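Local coordinates for protein peroxiredoxin HYR1 (Saccharomyces cerevisiae, PDB 3CMI) that reduces hydroperoxides with thioredoxin as electron donor and senses peroxide stress, passing the signal on by oxidising the transcription activator YAP1, at residues Q23-P26 / F27-K31; K58-K61 / D62-F65; G109-P113 / V114-L118; R129-W133 / N134-F138. All coordinates share one frame; numbering follows the deposited sequence.

Interaction 1: Q23-P26 / F27-K31; sequences QPFP and FDQLK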
loop_
_atom_site.group_PDB
_atom_site.type_symbol
_atom_site.label_atom_id
_atom_site.label_comp_id
_atom_site.label_asym_id
_atom_site.label_seq_id
_atom_site.Cartn_x
_atom_site.Cartn_y
_atom_site.Cartn_z
ATOM N N GLN A 23 -16.354 1.161 -6.930
ATOM C CA GLN A 23 -16.384 2.591 -7.252
ATOM C C GLN A 23 -14.965 3.178 -7.316
ATOM O O GLN A 23 -14.060 2.710 -6.597
ATOM C CB GLN A 23 -17.233 3.369 -6.238
ATOM C CG GLN A 23 -18.740 3.015 -6.242
ATOM C CD GLN A 23 -19.409 3.110 -7.676
ATOM O OE1 GLN A 23 -18.989 4.093 -8.369
ATOM N NE2 GLN A 23 -20.169 1.911 -8.129
ATOM N N PRO A 24 -14.765 4.209 -8.176
ATOM C CA PRO A 24 -13.466 4.881 -8.269
ATOM C C PRO A 24 -12.987 5.390 -6.917
ATOM O O PRO A 24 -13.754 6.007 -6.168
ATOM C CB PRO A 24 -13.739 6.062 -9.203
ATOM C CG PRO A 24 -14.903 5.610 -10.043
ATOM C CD PRO A 24 -15.757 4.787 -9.113
ATOM N N PHE A 25 -11.727 5.099 -6.606
ATOM C CA PHE A 25 -11.087 5.616 -5.409
ATOM C C PHE A 25 -9.923 6.502 -5.842
ATOM O O PHE A 25 -8.793 6.024 -5.991
ATOM C CB PHE A 25 -10.618 4.473 -4.504
ATOM C CG PHE A 25 -10.110 4.933 -3.161
ATOM C CD1 PHE A 25 -10.995 5.172 -2.114
ATOM C CD2 PHE A 25 -8.749 5.145 -2.949
ATOM C CE1 PHE A 25 -10.533 5.606 -0.872
ATOM C CE2 PHE A 25 -8.283 5.579 -1.718
ATOM C CZ PHE A 25 -9.177 5.809 -0.678
ATOM N N PRO A 26 -10.195 7.801 -6.060
ATOM C CA PRO A 26 -9.160 8.678 -6.606
ATOM C C PRO A 26 -8.087 9.014 -5.573
ATOM O O PRO A 26 -8.407 9.392 -4.447
ATOM C CB PRO A 26 -9.940 9.925 -7.035
ATOM C CG PRO A 26 -11.162 9.937 -6.179
ATOM C CD PRO A 26 -11.464 8.512 -5.806
ATOM N N PHE A 27 -6.823 8.863 -5.957
ATOM C CA PHE A 27 -5.705 9.090 -5.037
ATOM C C PHE A 27 -5.453 10.571 -4.741
ATOM O O PHE A 27 -4.620 10.901 -3.902
ATOM C CB PHE A 27 -4.429 8.433 -5.572
ATOM C CG PHE A 27 -4.273 6.978 -5.195
ATOM C CD1 PHE A 27 -5.365 6.210 -4.789
ATOM C CD2 PHE A 27 -3.027 6.365 -5.285
ATOM C CE1 PHE A 27 -5.206 4.865 -4.453
ATOM C CE2 PHE A 27 -2.862 5.020 -4.956
ATOM C CZ PHE A 27 -3.949 4.271 -4.539
ATOM N N ASP A 28 -6.168 11.468 -5.421
ATOM C CA ASP A 28 -6.020 12.897 -5.143
ATOM C C ASP A 28 -6.527 13.255 -3.739
ATOM O O ASP A 28 -6.088 14.245 -3.152
ATOM C CB ASP A 28 -6.673 13.766 -6.228
ATOM C CG ASP A 28 -8.186 13.664 -6.238
ATOM O OD1 ASP A 28 -8.837 14.640 -6.662
ATOM O OD2 ASP A 28 -8.728 12.615 -5.831
ATOM N N GLN A 29 -7.429 12.431 -3.201
ATOM C CA GLN A 29 -7.910 12.587 -1.820
ATOM C C GLN A 29 -6.799 12.291 -0.807
ATOM O O GLN A 29 -6.934 12.588 0.384
ATOM C CB GLN A 29 -9.120 11.680 -1.558
ATOM C CG GLN A 29 -8.786 10.187 -1.422
ATOM C CD GLN A 29 -10.022 9.300 -1.421
ATOM O OE1 GLN A 29 -10.331 8.635 -2.419
ATOM N NE2 GLN A 29 -10.742 9.293 -0.305
ATOM N N LEU A 30 -5.705 11.711 -1.298
ATOM C CA LEU A 30 -4.575 11.300 -0.465
ATOM C C LEU A 30 -3.509 12.389 -0.311
ATOM O O LEU A 30 -2.495 12.172 0.355
ATOM C CB LEU A 30 -3.941 10.029 -1.045
ATOM C CG LEU A 30 -4.369 8.630 -0.576
ATOM C CD1 LEU A 30 -5.848 8.517 -0.185
ATOM C CD2 LEU A 30 -3.993 7.583 -1.611
ATOM N N LYS A 31 -3.746 13.549 -0.927
ATOM C CA LYS A 31 -2.806 14.671 -0.896
ATOM C C LYS A 31 -2.588 15.174 0.529
ATOM O O LYS A 31 -3.549 15.427 1.259
ATOM C CB LYS A 31 -3.295 15.819 -1.789
ATOM C CG LYS A 31 -3.177 15.553 -3.285
ATOM C CD LYS A 31 -3.830 16.651 -4.107
ATOM C CE LYS A 31 -3.762 16.335 -5.597
ATOM N NZ LYS A 31 -4.584 17.282 -6.413
#

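Interaction 2: K58-K61 / D62-F65; sequences KRYK and DEGF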
loop_
_atom_site.group_PDB
_atom_site.type_symbol
_atom_site.label_atom_id
_atom_site.label_comp_id
_atom_site.label_asym_id
_atom_site.label_seq_id
_atom_site.Cartn_x
_atom_site.Cartn_y
_atom_site.Cartn_z
ATOM N N LYS A 58 -5.030 2.552 13.223
ATOM C CA LYS A 58 -5.648 3.128 14.420
ATOM C C LYS A 58 -4.721 4.140 15.097
ATOM O O LYS A 58 -5.147 5.224 15.502
ATOM C CB LYS A 58 -6.029 2.029 15.416
ATOM C CG LYS A 58 -7.178 1.147 14.961
ATOM C CD LYS A 58 -7.697 0.303 16.115
ATOM C CE LYS A 58 -8.873 -0.566 15.689
ATOM N NZ LYS A 58 -10.045 0.229 15.202
ATOM N N ARG A 59 -3.445 3.788 15.193
ATOM C CA ARG A 59 -2.480 4.626 15.894
ATOM C C ARG A 59 -2.268 5.997 15.239
ATOM O O ARG A 59 -2.274 7.030 15.923
ATOM C CB ARG A 59 -1.150 3.885 16.058
ATOM C CG ARG A 59 -0.040 4.777 16.532
ATOM C CD ARG A 59 1.022 4.045 17.311
ATOM N NE ARG A 59 1.426 4.948 18.371
ATOM C CZ ARG A 59 1.219 4.755 19.665
ATOM N NH1 ARG A 59 0.665 3.641 20.118
ATOM N NH2 ARG A 59 1.624 5.680 20.515
ATOM N N TYR A 60 -2.134 5.994 13.916
ATOM C CA TYR A 60 -1.651 7.154 13.172
ATOM C C TYR A 60 -2.667 7.857 12.281
ATOM O O TYR A 60 -2.384 8.940 11.767
ATOM C CB TYR A 60 -0.446 6.753 12.319
ATOM C CG TYR A 60 0.777 6.379 13.126
ATOM C CD1 TYR A 60 1.410 7.316 13.944
ATOM C CD2 TYR A 60 1.310 5.092 13.060
ATOM C CE1 TYR A 60 2.542 6.978 14.678
ATOM C CE2 TYR A 60 2.445 4.743 13.796
ATOM C CZ TYR A 60 3.050 5.690 14.598
ATOM O OH TYR A 60 4.159 5.355 15.332
ATOM N N LYS A 61 -3.833 7.254 12.075
ATOM C CA LYS A 61 -4.788 7.798 11.100
ATOM C C LYS A 61 -5.054 9.302 11.260
ATOM O O LYS A 61 -5.130 10.026 10.265
ATOM C CB LYS A 61 -6.098 6.990 11.048
ATOM C CG LYS A 61 -6.922 6.936 12.340
ATOM C CD LYS A 61 -8.226 6.168 12.093
ATOM C CE LYS A 61 -8.974 5.887 13.387
ATOM N NZ LYS A 61 -9.832 7.043 13.834
ATOM N N ASP A 62 -5.158 9.769 12.502
ATOM C CA ASP A 62 -5.457 11.181 12.768
ATOM C C ASP A 62 -4.251 12.120 12.704
ATOM O O ASP A 62 -4.385 13.328 12.918
ATOM C CB ASP A 62 -6.233 11.337 14.075
ATOM C CG ASP A 62 -7.646 10.808 13.969
ATOM O OD1 ASP A 62 -8.327 11.101 12.956
ATOM O OD2 ASP A 62 -8.080 10.100 14.902
ATOM N N GLU A 63 -3.081 11.559 12.401
ATOM C CA GLU A 63 -1.887 12.344 12.105
ATOM C C GLU A 63 -1.805 12.681 10.613
ATOM O O GLU A 63 -0.901 13.401 10.184
ATOM C CB GLU A 63 -0.622 11.585 12.533
ATOM C CG GLU A 63 -0.603 11.139 13.990
ATOM C CD GLU A 63 -0.516 12.304 14.961
ATOM O OE1 GLU A 63 0.302 13.218 14.716
ATOM O OE2 GLU A 63 -1.261 12.308 15.965
ATOM N N GLY A 64 -2.750 12.161 9.829
ATOM C CA GLY A 64 -2.717 12.296 8.371
ATOM C C GLY A 64 -2.027 11.103 7.732
ATOM O O GLY A 64 -1.058 11.253 6.985
ATOM N N PHE A 65 -2.531 9.915 8.049
ATOM C CA PHE A 65 -1.959 8.654 7.593
ATOM C C PHE A 65 -3.087 7.720 7.212
ATOM O O PHE A 65 -4.135 7.702 7.860
ATOM C CB PHE A 65 -1.120 8.007 8.699
ATOM C CG PHE A 65 -0.655 6.603 8.373
ATOM C CD1 PHE A 65 0.451 6.391 7.549
ATOM C CD2 PHE A 65 -1.330 5.494 8.891
ATOM C CE1 PHE A 65 0.885 5.096 7.248
ATOM C CE2 PHE A 65 -0.911 4.200 8.596
ATOM C CZ PHE A 65 0.198 3.999 7.773
#

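Interaction 3: G109-P113 / V114-L118; sequences GNEDP and VYKFL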
loop_
_atom_site.group_PDB
_atom_site.type_symbol
_atom_site.label_atom_id
_atom_site.label_comp_id
_atom_site.label_asym_id
_atom_site.label_seq_id
_atom_site.Cartn_x
_atom_site.Cartn_y
_atom_site.Cartn_z
ATOM N N GLY A 109 0.593 -9.415 -17.125
ATOM C CA GLY A 109 -0.011 -8.628 -18.202
ATOM C C GLY A 109 -1.262 -7.854 -17.826
ATOM O O GLY A 109 -1.655 -6.932 -18.541
ATOM N N ASN A 110 -1.888 -8.230 -16.712
ATOM C CA ASN A 110 -3.078 -7.539 -16.203
ATOM C C ASN A 110 -2.798 -6.766 -14.907
ATOM O O ASN A 110 -3.706 -6.482 -14.127
ATOM C CB ASN A 110 -4.241 -8.524 -16.009
ATOM C CG ASN A 110 -4.844 -9.020 -17.333
ATOM O OD1 ASN A 110 -5.682 -9.924 -17.331
ATOM N ND2 ASN A 110 -4.428 -8.432 -18.456
ATOM N N GLU A 111 -1.525 -6.436 -14.693
ATOM C CA GLU A 111 -1.067 -5.637 -13.555
ATOM C C GLU A 111 -1.809 -4.298 -13.471
ATOM O O GLU A 111 -1.924 -3.579 -14.470
ATOM C CB GLU A 111 0.445 -5.422 -13.687
ATOM C CG GLU A 111 1.025 -4.231 -12.959
ATOM C CD GLU A 111 2.406 -3.880 -13.475
ATOM O OE1 GLU A 111 3.398 -4.224 -12.803
ATOM O OE2 GLU A 111 2.498 -3.268 -14.557
ATOM N N ASP A 112 -2.311 -3.977 -12.278
ATOM C CA ASP A 112 -3.041 -2.731 -12.048
ATOM C C ASP A 112 -2.106 -1.535 -12.194
ATOM O O ASP A 112 -0.960 -1.596 -11.740
ATOM C CB ASP A 112 -3.678 -2.722 -10.654
ATOM C CG ASP A 112 -4.682 -1.592 -10.474
ATOM O OD1 ASP A 112 -5.872 -1.779 -10.804
ATOM O OD2 ASP A 112 -4.282 -0.515 -9.986
ATOM N N PRO A 113 -2.584 -0.450 -12.838
ATOM C CA PRO A 113 -1.829 0.802 -12.957
ATOM C C PRO A 113 -1.183 1.316 -11.664
ATOM O O PRO A 113 -0.126 1.935 -11.731
ATOM C CB PRO A 113 -2.885 1.790 -13.457
ATOM C CG PRO A 113 -3.777 0.939 -14.307
ATOM C CD PRO A 113 -3.874 -0.369 -13.557
ATOM N N VAL A 114 -1.801 1.066 -10.510
ATOM C CA VAL A 114 -1.226 1.490 -9.226
ATOM C C VAL A 114 0.106 0.778 -9.003
ATOM O O VAL A 114 1.086 1.389 -8.573
ATOM C CB VAL A 114 -2.184 1.221 -8.030
ATOM C CG1 VAL A 114 -1.461 1.376 -6.678
ATOM C CG2 VAL A 114 -3.407 2.142 -8.095
ATOM N N TYR A 115 0.133 -0.514 -9.318
ATOM C CA TYR A 115 1.326 -1.318 -9.123
ATOM C C TYR A 115 2.365 -1.115 -10.217
ATOM O O TYR A 115 3.571 -1.223 -9.958
ATOM C CB TYR A 115 0.970 -2.784 -8.859
ATOM C CG TYR A 115 0.648 -2.976 -7.393
ATOM C CD1 TYR A 115 1.596 -3.500 -6.519
ATOM C CD2 TYR A 115 -0.579 -2.564 -6.867
ATOM C CE1 TYR A 115 1.321 -3.642 -5.161
ATOM C CE2 TYR A 115 -0.867 -2.698 -5.502
ATOM C CZ TYR A 115 0.084 -3.238 -4.659
ATOM O OH TYR A 115 -0.190 -3.378 -3.318
ATOM N N LYS A 116 1.903 -0.782 -11.422
ATOM C CA LYS A 116 2.812 -0.350 -12.479
ATOM C C LYS A 116 3.587 0.888 -12.013
ATOM O O LYS A 116 4.816 0.921 -12.086
ATOM C CB LYS A 116 2.052 -0.057 -13.778
ATOM C CG LYS A 116 2.951 0.126 -14.992
ATOM C CD LYS A 116 2.150 0.499 -16.232
ATOM C CE LYS A 116 3.051 0.695 -17.442
ATOM N NZ LYS A 116 2.262 0.939 -18.697
ATOM N N PHE A 117 2.858 1.888 -11.514
ATOM C CA PHE A 117 3.472 3.123 -11.027
ATOM C C PHE A 117 4.421 2.897 -9.849
ATOM O O PHE A 117 5.536 3.422 -9.844
ATOM C CB PHE A 117 2.418 4.174 -10.653
ATOM C CG PHE A 117 2.980 5.329 -9.868
ATOM C CD1 PHE A 117 3.717 6.330 -10.505
ATOM C CD2 PHE A 117 2.807 5.399 -8.491
ATOM C CE1 PHE A 117 4.253 7.392 -9.780
ATOM C CE2 PHE A 117 3.343 6.454 -7.755
ATOM C CZ PHE A 117 4.063 7.453 -8.401
ATOM N N LEU A 118 3.972 2.135 -8.853
ATOM C CA LEU A 118 4.779 1.892 -7.659
ATOM C C LEU A 118 6.112 1.241 -8.001
ATOM O O LEU A 118 7.162 1.712 -7.562
ATOM C CB LEU A 118 4.007 1.080 -6.611
ATOM C CG LEU A 118 2.851 1.817 -5.907
ATOM C CD1 LEU A 118 2.056 0.871 -5.002
ATOM C CD2 LEU A 118 3.340 3.036 -5.120
#

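Interaction 4: R129-W133 / N134-F138; sequences RGIKW and NFEKF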
loop_
_atom_site.group_PDB
_atom_site.type_symbol
_atom_site.label_atom_id
_atom_site.label_comp_id
_atom_site.label_asym_id
_atom_site.label_seq_id
_atom_site.Cartn_x
_atom_site.Cartn_y
_atom_site.Cartn_z
ATOM N N ARG A 129 11.242 -7.214 -10.697
ATOM C CA ARG A 129 10.601 -6.009 -10.173
ATOM C C ARG A 129 9.295 -6.365 -9.488
ATOM O O ARG A 129 8.810 -5.618 -8.639
ATOM C CB ARG A 129 10.309 -5.021 -11.304
ATOM C CG ARG A 129 11.551 -4.536 -12.033
ATOM C CD ARG A 129 11.238 -3.844 -13.354
ATOM N NE ARG A 129 10.665 -2.516 -13.146
ATOM C CZ ARG A 129 9.369 -2.235 -13.241
ATOM N NH1 ARG A 129 8.948 -0.997 -13.028
ATOM N NH2 ARG A 129 8.493 -3.188 -13.549
ATOM N N GLY A 130 8.729 -7.508 -9.861
ATOM C CA GLY A 130 7.415 -7.920 -9.391
ATOM C C GLY A 130 7.301 -8.098 -7.890
ATOM O O GLY A 130 8.308 -8.184 -7.181
ATOM N N ILE A 131 6.058 -8.139 -7.416
ATOM C CA ILE A 131 5.754 -8.412 -6.014
ATOM C C ILE A 131 6.015 -9.889 -5.749
ATOM O O ILE A 131 5.564 -10.750 -6.509
ATOM C CB ILE A 131 4.279 -8.058 -5.681
ATOM C CG1 ILE A 131 3.946 -6.608 -6.095
ATOM C CG2 ILE A 131 3.968 -8.323 -4.196
ATOM C CD1 ILE A 131 4.816 -5.511 -5.432
ATOM N N LYS A 132 6.751 -10.175 -4.680
ATOM C CA LYS A 132 7.192 -11.544 -4.387
ATOM C C LYS A 132 6.125 -12.376 -3.676
ATOM O O LYS A 132 5.931 -13.547 -4.006
ATOM C CB LYS A 132 8.497 -11.544 -3.573
ATOM C CG LYS A 132 9.780 -11.581 -4.402
ATOM C CD LYS A 132 10.113 -10.220 -5.019
ATOM C CE LYS A 132 11.351 -10.285 -5.916
ATOM N NZ LYS A 132 12.632 -10.301 -5.142
ATOM N N TRP A 133 5.449 -11.774 -2.696
ATOM C CA TRP A 133 4.423 -12.481 -1.933
ATOM C C TRP A 133 3.382 -11.528 -1.345
ATOM O O TRP A 133 3.457 -10.314 -1.541
ATOM C CB TRP A 133 5.064 -13.343 -0.831
ATOM C CG TRP A 133 4.406 -14.691 -0.677
ATOM C CD1 TRP A 133 4.463 -15.739 -1.561
ATOM C CD2 TRP A 133 3.593 -15.134 0.417
ATOM N NE1 TRP A 133 3.735 -16.803 -1.083
ATOM C CE2 TRP A 133 3.191 -16.461 0.128
ATOM C CE3 TRP A 133 3.167 -14.542 1.614
ATOM C CZ2 TRP A 133 2.381 -17.206 0.995
ATOM C CZ3 TRP A 133 2.358 -15.283 2.477
ATOM C CH2 TRP A 133 1.976 -16.601 2.161
ATOM N N ASN A 134 2.406 -12.090 -0.641
ATOM C CA ASN A 134 1.420 -11.305 0.103
ATOM C C ASN A 134 2.071 -10.292 1.039
ATOM O O ASN A 134 3.143 -10.551 1.586
ATOM C CB ASN A 134 0.520 -12.232 0.918
ATOM C CG ASN A 134 -0.365 -13.102 0.052
ATOM O OD1 ASN A 134 -0.967 -12.629 -0.914
ATOM N ND2 ASN A 134 -0.457 -14.380 0.400
ATOM N N PHE A 135 1.422 -9.139 1.206
ATOM C CA PHE A 135 1.802 -8.134 2.220
ATOM C C PHE A 135 3.131 -7.408 1.984
ATOM O O PHE A 135 3.810 -7.017 2.935
ATOM C CB PHE A 135 1.742 -8.716 3.645
ATOM C CG PHE A 135 0.425 -9.350 3.983
ATOM C CD1 PHE A 135 -0.691 -8.565 4.258
ATOM C CD2 PHE A 135 0.299 -10.733 4.026
ATOM C CE1 PHE A 135 -1.918 -9.152 4.567
ATOM C CE2 PHE A 135 -0.918 -11.332 4.333
ATOM C CZ PHE A 135 -2.031 -10.540 4.603
ATOM N N GLU A 136 3.490 -7.215 0.720
ATOM C CA GLU A 136 4.554 -6.282 0.372
ATOM C C GLU A 136 4.004 -4.855 0.538
ATOM O O GLU A 136 2.809 -4.618 0.336
ATOM C CB GLU A 136 5.040 -6.536 -1.056
ATOM C CG GLU A 136 6.507 -6.240 -1.258
ATOM C CD GLU A 136 7.107 -6.911 -2.484
ATOM O OE1 GLU A 136 7.571 -6.178 -3.370
ATOM O OE2 GLU A 136 7.136 -8.157 -2.566
ATOM N N LYS A 137 4.875 -3.922 0.918
ATOM C CA LYS A 137 4.461 -2.588 1.367
ATOM C C LYS A 137 5.255 -1.463 0.704
ATOM O O LYS A 137 6.487 -1.545 0.566
ATOM C CB LYS A 137 4.621 -2.473 2.887
ATOM C CG LYS A 137 3.900 -3.548 3.701
ATOM C CD LYS A 137 4.645 -3.841 4.985
ATOM C CE LYS A 137 4.059 -5.043 5.716
ATOM N NZ LYS A 137 4.738 -6.321 5.367
ATOM N N PHE A 138 4.540 -0.418 0.297
ATOM C CA PHE A 138 5.140 0.794 -0.249
ATOM C C PHE A 138 4.700 1.970 0.607
ATOM O O PHE A 138 3.509 2.143 0.869
ATOM C CB PHE A 138 4.672 1.053 -1.685
ATOM C CG PHE A 138 5.109 0.017 -2.688
ATOM C CD1 PHE A 138 4.425 -1.194 -2.812
ATOM C CD2 PHE A 138 6.160 0.281 -3.561
ATOM C CE1 PHE A 138 4.811 -2.139 -3.766
ATOM C CE2 PHE A 138 6.544 -0.653 -4.517
ATOM C CZ PHE A 138 5.875 -1.868 -4.615
#

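Interaction 1: Q23-P26 / F27-K31
Pro26 and Gln29 are joined by a weak backbone bond, Gln29 N to Pro26 O at 3.4 Å, where the extended chain of 23-26 winds into a 3-10 turn at 27-30. This short 3-10 segment leads into strand 34-41 of the thioredoxin-like fold, and a second backbone bond, from Leu30 N to Phe27 O at 2.9 Å, carries the turn onward. The side chain of Gln29 folds back over Phe25: its CG stands between the backbone N and the carbonyl carbon (chi1 74°), and the extended remainder brings one end of the terminal amide over the centre of one face of the Phe25 ring, the two planes 28° apart. Phe27 approaches the same ring differently, at its edge and in its plane, with CE1 3.9 Å from Phe25 CD2. Leu30 adds a looser apolar touch, its CD1 4.1 Å from Phe25 CE2, while its other methyl lies over one face of the Phe27 ring, toward the rim. Beyond the turn Phe27 is buried against Phe12, Leu15 and Ile37, and Phe25 packs on Met101. On the outer side, Asp28 crosses the proline ring at a slant, bringing OD2 to 3.2 Å from Pro26 CB.

Interaction 2: K58-K61 / D62-F65
Tyr60 and Phe65 meet where helix 47-60 turns into strand 65-72, the helix-to-strand return of a thioredoxin-like fold. The aliphatic CG of Arg59 lies over the centre of one face of the Tyr60 ring, and Glu63 CG comes to the ring's edge near its plane, 4.3 Å from CD1. The Phe65 ring has the backbone N of Lys61 at its edge, while Tyr60 CB approaches obliquely, 3.8 Å from Phe65 CD2. With CG anti to the backbone N (chi1 172°), Phe65 reaches back beside the end of the helix and also packs on Val34, Leu36 and Ile163. The hydroxyl of Tyr60 is hydrogen-bonded to Glu164 of helix 160-167, so this ring ties two helices together. Successive backbone carbonyls hold the turn. Tyr60 O receives Glu63 N at 2.8 Å. Lys61 O takes Gly64 N at 3.2 Å and, weakly, Phe65 N. Gly64 turns the chain with a positive phi (93°). On the solvent side, Lys61 and Asp62 run side by side in a long salt bridge, NZ to OD2 3.7 Å. The CA-H of Lys61 points at Phe65 O, with CA 3.3 Å from that oxygen.

Interaction 3: G109-P113 / V114-L118
Asp112 and Pro113 lead the chain from the loop into helix 113-121, their carbonyls accepting amides of the first helical turn. Asp112 O takes Lys116 N at 3.0 Å and also a weak, bent bond from Tyr115 N. One residue on, Pro113 O accepts Phe117 N at 3.0 Å. The Asp112 side chain adds a bond of its own: chi1 of -168° turns the carboxylate away from its own amide, and OD2 swings over the helix start to accept Val114 N at 3.0 Å. That amide meets the carboxylate on its anti side, 31° out of its plane. The same oxygen rests against the valine, 3.4 Å from Val114 CB, the two side chains lying side by side and pointing the same way. Pro113, with no amide hydrogen to offer, occupies the first helical position. Glu111 extends across the Lys116 side chain at about a right angle, putting OE2 3.3 Å from Lys116 CB. The touch is to the aliphatic base of Lys116, whose NZ is 5.9 Å from Glu111 OE2; Glu111 OE1 makes a salt bridge with Lys119. On the inward face Tyr115 meets Phe70 edge-to-face and Leu118 packs on Ile37 and Val146. The whole is an aspartate N-cap followed by proline, starting a helix that packs against the sheet of the thioredoxin-like fold.

Interaction 4: R129-W133 / N134-F138
Lys132 and Glu136 share the one hydrogen bond between 129-133 and 134-138, a carboxylate accepting a backbone amide across the bend that leads into strand 137-140. Lys132 N lies 2.9 Å from Glu136 OE2, with 165° at the hydrogen, and reaches it on the syn side, 26° out of the carboxylate plane. The other oxygen, OE1, forms a salt bridge with Arg149 of strand 146-150, so both oxygens of this buried carboxylate have partners, and the arginine would be expected to stabilise its negative charge. Apolar contacts gather round Ile131. Its CG2 is 3.8 Å from Glu136 CB, while CD1 comes in the plane of the Phe138 ring to its edge, 3.8 Å from CE1. A polar group lies over a ring where Asn134 ND2 stands 3.6 Å above one face of the Trp133 indole, toward its rim, the amide plane turned 64° from that of the ring. Within 134-138, Lys137 NZ curls back to Phe135 O at 2.7 Å and is also bonded to Thr154 O. Backbone bonds between Phe135 and Asn39 and between Phe138 and Ile37 dock this part of the chain on strand 34-41, while helix 113-121 covers Ile131 and Phe138 through Tyr115.

Overall arrangement
All four contacts are local, in turns that precede or join the helices and strands of one thioredoxin-like domain. Interactions 3 and 4 are the most closely joined, with centres 12 Å apart: Leu118 CB lies 3.7 Å from Phe138 CE2, and Tyr115 CD1 lies 3.9 Å from Ile131 CG1, packing helix 113-121 on strand 137-140 and the loop before it. Interaction 1 touches interaction 3 more lightly, through Phe27 CZ and Val114 CG2 at 4.2 Å. Interaction 2 stands apart, its centre 27 Å from that of interaction 3, across the centre of the chain. Interaction 4 approaches the active site, the Phe135 side chain being about 10 Å from that of Cys44, which forms the sulfenic acid intermediate.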